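Local coordinates for NTP_transf_2 domain-containing protein (Capnocytophaga granulosa, PDB 6WT9), which synthesizes the second messenger 3',3'-c-di-GMP from two GTP molecules in a CBASS system that defends bacteria against phage, at residues A8-E11 / N12-R16. Residues are numbered along the deposited sequence; the frame is centred on the assembly and turned at random.
Sequences ALFE and NLQNR
The F10 ring and the Q14 side-chain amide, one helical turn apart, overlap obliquely, their planes 33° from one another. Q14 CG lies over one ring face, displaced toward the rim and 4.2 Å from the ring centroid of F10, a CH-pi contact. Beyond it the amide reaches the ring border, where Q14 NE2 comes within 3.5 Å of F10 CE2 and Q14 CD lies just outside the rim near F10 CE2, on the same side of the ring as Q14 CG. The F10 torsion that sets CG opposite the backbone N (chi1 175°) swings the ring forward along the helix, and the extended Q14 chain reaches back to meet it. Q14 OE1 turns back over E11 CA, 3.8 Å away. The backbone keeps the i to i+4 bonds of a regular alpha-helix: N12 N to A8 O (3.0 Å), L13 N to L9 O (2.9 Å), Q14 N to F10 O and N15 N to E11 O. The L9 carbonyl oxygen is gripped twice, since a water donates to it at 2.9 Å from L9 O. The same water accepts from N12 ND2, so it links the N12 amide to the backbone one turn earlier. All of this lies on helix 6-17, packed against three other helices of the chain. F10 touches F29 and F30 of helix 23-32 as well as K43 and L47 of helix 40-49, while Q14 touches T26. L13 bridges L47 and N255, and R16 pairs with D259 in a salt bridge and with N255 in a hydrogen bond, tying this N-terminal helix to helix 245-259.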
ATOM      1  N   ALA A   8     -24.492   1.361  -4.905  1.00 29.77           N
ATOM      2  CA  ALA A   8     -24.020   0.065  -4.432  1.00 26.42           C
ATOM      3  C   ALA A   8     -22.511   0.070  -4.222  1.00 28.28           C
ATOM      4  O   ALA A   8     -22.006  -0.551  -3.280  1.00 27.18           O
ATOM      5  CB  ALA A   8     -24.422  -1.033  -5.417  1.00 22.34           C
ATOM      6  N   LEU A   9     -21.773   0.766  -5.091  1.00 22.00           N
ATOM      7  CA  LEU A   9     -20.326   0.857  -4.920  1.00 16.26           C
ATOM      8  C   LEU A   9     -19.968   1.625  -3.653  1.00 18.44           C
ATOM      9  O   LEU A   9     -18.981   1.304  -2.982  1.00 14.34           O
ATOM     10  CB  LEU A   9     -19.695   1.514  -6.148  1.00 16.35           C
ATOM     11  CG  LEU A   9     -19.624   0.674  -7.425  1.00 16.01           C
ATOM     12  CD1 LEU A   9     -19.255   1.545  -8.616  1.00 14.86           C
ATOM     13  CD2 LEU A   9     -18.624  -0.459  -7.269  1.00 13.42           C
ATOM     14  N   PHE A  10     -20.759   2.644  -3.309  1.00 10.36           N
ATOM     15  CA  PHE A  10     -20.488   3.406  -2.094  1.00 18.79           C
ATOM     16  C   PHE A  10     -20.729   2.565  -0.845  1.00 17.97           C
ATOM     17  O   PHE A  10     -19.926   2.602   0.095  1.00 14.50           O
ATOM     18  CB  PHE A  10     -21.346   4.670  -2.058  1.00 14.86           C
ATOM     19  CG  PHE A  10     -21.222   5.446  -0.779  1.00 13.35           C
ATOM     20  CD1 PHE A  10     -20.062   6.144  -0.489  1.00 10.15           C
ATOM     21  CD2 PHE A  10     -22.266   5.482   0.130  1.00 10.92           C
ATOM     22  CE1 PHE A  10     -19.944   6.858   0.681  1.00 13.95           C
ATOM     23  CE2 PHE A  10     -22.153   6.195   1.304  1.00 15.47           C
ATOM     24  CZ  PHE A  10     -20.989   6.884   1.580  1.00 13.03           C
ATOM     25  N   GLU A  11     -21.833   1.813  -0.812  1.00 18.31           N
ATOM     26  CA  GLU A  11     -22.107   0.940   0.327  1.00 21.30           C
ATOM     27  C   GLU A  11     -21.013  -0.104   0.491  1.00 19.12           C
ATOM     28  O   GLU A  11     -20.494  -0.313   1.594  1.00 15.50           O
ATOM     29  CB  GLU A  11     -23.467   0.260   0.160  1.00 27.14           C
ATOM     30  CG  GLU A  11     -24.655   1.124   0.532  1.00 42.05           C
ATOM     31  CD  GLU A  11     -25.962   0.356   0.489  1.00 52.47           C
ATOM     32  OE1 GLU A  11     -26.079  -0.576  -0.336  1.00 54.73           O
ATOM     33  OE2 GLU A  11     -26.869   0.677   1.285  1.00 58.71           O
ATOM     34  N   ASN A  12     -20.653  -0.777  -0.606  1.00 14.67           N
ATOM     35  CA  ASN A  12     -19.585  -1.770  -0.554  1.00 14.01           C
ATOM     36  C   ASN A  12     -18.275  -1.144  -0.094  1.00 14.23           C
ATOM     37  O   ASN A  12     -17.502  -1.770   0.640  1.00 17.23           O
ATOM     38  CB  ASN A  12     -19.418  -2.428  -1.924  1.00 12.09           C
ATOM     39  CG  ASN A  12     -18.352  -3.506  -1.924  1.00 19.60           C
ATOM     40  OD1 ASN A  12     -18.617  -4.652  -1.567  1.00 19.25           O
ATOM     41  ND2 ASN A  12     -17.138  -3.142  -2.323  1.00 24.42           N
ATOM     42  N   LEU A  13     -18.011   0.095  -0.515  1.00 10.16           N
ATOM     43  CA  LEU A  13     -16.804   0.781  -0.073  1.00 11.99           C
ATOM     44  C   LEU A  13     -16.842   1.076   1.422  1.00 16.74           C
ATOM     45  O   LEU A  13     -15.799   1.032   2.086  1.00 15.19           O
ATOM     46  CB  LEU A  13     -16.615   2.071  -0.868  1.00 14.22           C
ATOM     47  CG  LEU A  13     -15.305   2.826  -0.643  1.00 16.38           C
ATOM     48  CD1 LEU A  13     -14.120   1.903  -0.874  1.00 12.13           C
ATOM     49  CD2 LEU A  13     -15.233   4.031  -1.561  1.00 17.04           C
ATOM     50  N   GLN A  14     -18.024   1.382   1.966  1.00  9.98           N
ATOM     51  CA  GLN A  14     -18.146   1.580   3.408  1.00 18.48           C
ATOM     52  C   GLN A  14     -17.774   0.313   4.168  1.00 16.73           C
ATOM     53  O   GLN A  14     -17.101   0.376   5.203  1.00 12.66           O
ATOM     54  CB  GLN A  14     -19.566   2.020   3.766  1.00 11.10           C
ATOM     55  CG  GLN A  14     -19.876   3.482   3.465  1.00 14.64           C
ATOM     56  CD  GLN A  14     -21.309   3.853   3.804  1.00 19.51           C
ATOM     57  OE1 GLN A  14     -22.248   3.151   3.433  1.00 20.49           O
ATOM     58  NE2 GLN A  14     -21.483   4.957   4.522  1.00 18.05           N
ATOM     59  N   ASN A  15     -18.202  -0.848   3.667  1.00 13.97           N
ATOM     60  CA  ASN A  15     -17.863  -2.110   4.311  1.00 19.82           C
ATOM     61  C   ASN A  15     -16.393  -2.465   4.144  1.00 17.93           C
ATOM     62  O   ASN A  15     -15.846  -3.199   4.974  1.00 17.83           O
ATOM     63  CB  ASN A  15     -18.739  -3.233   3.756  1.00 20.76           C
ATOM     64  CG  ASN A  15     -20.211  -3.030   4.065  1.00 26.48           C
ATOM     65  OD1 ASN A  15     -20.570  -2.470   5.101  1.00 29.82           O
ATOM     66  ND2 ASN A  15     -21.073  -3.488   3.166  1.00 25.05           N
ATOM     67  N   ARG A  16     -15.739  -1.960   3.098  1.00 15.38           N
ATOM     68  CA  ARG A  16     -14.319  -2.230   2.909  1.00 16.17           C
ATOM     69  C   ARG A  16     -13.465  -1.388   3.850  1.00 15.78           C
ATOM     70  O   ARG A  16     -12.583  -1.914   4.537  1.00 18.14           O
ATOM     71  CB  ARG A  16     -13.932  -1.974   1.452  1.00 17.43           C
ATOM     72  CG  ARG A  16     -12.447  -2.113   1.156  1.00 16.41           C
ATOM     73  CD  ARG A  16     -12.147  -1.676  -0.270  1.00 18.39           C
ATOM     74  NE  ARG A  16     -12.894  -2.474  -1.239  1.00 16.12           N
ATOM     75  CZ  ARG A  16     -13.344  -2.013  -2.402  1.00 19.50           C
ATOM     76  NH1 ARG A  16     -13.132  -0.747  -2.747  1.00 15.17           N
ATOM     77  NH2 ARG A  16     -14.017  -2.819  -3.215  1.00 14.52           N
TER
HETATM   78  O   HOH W   1     -16.849  -0.534  -3.608  1.00 14.87           O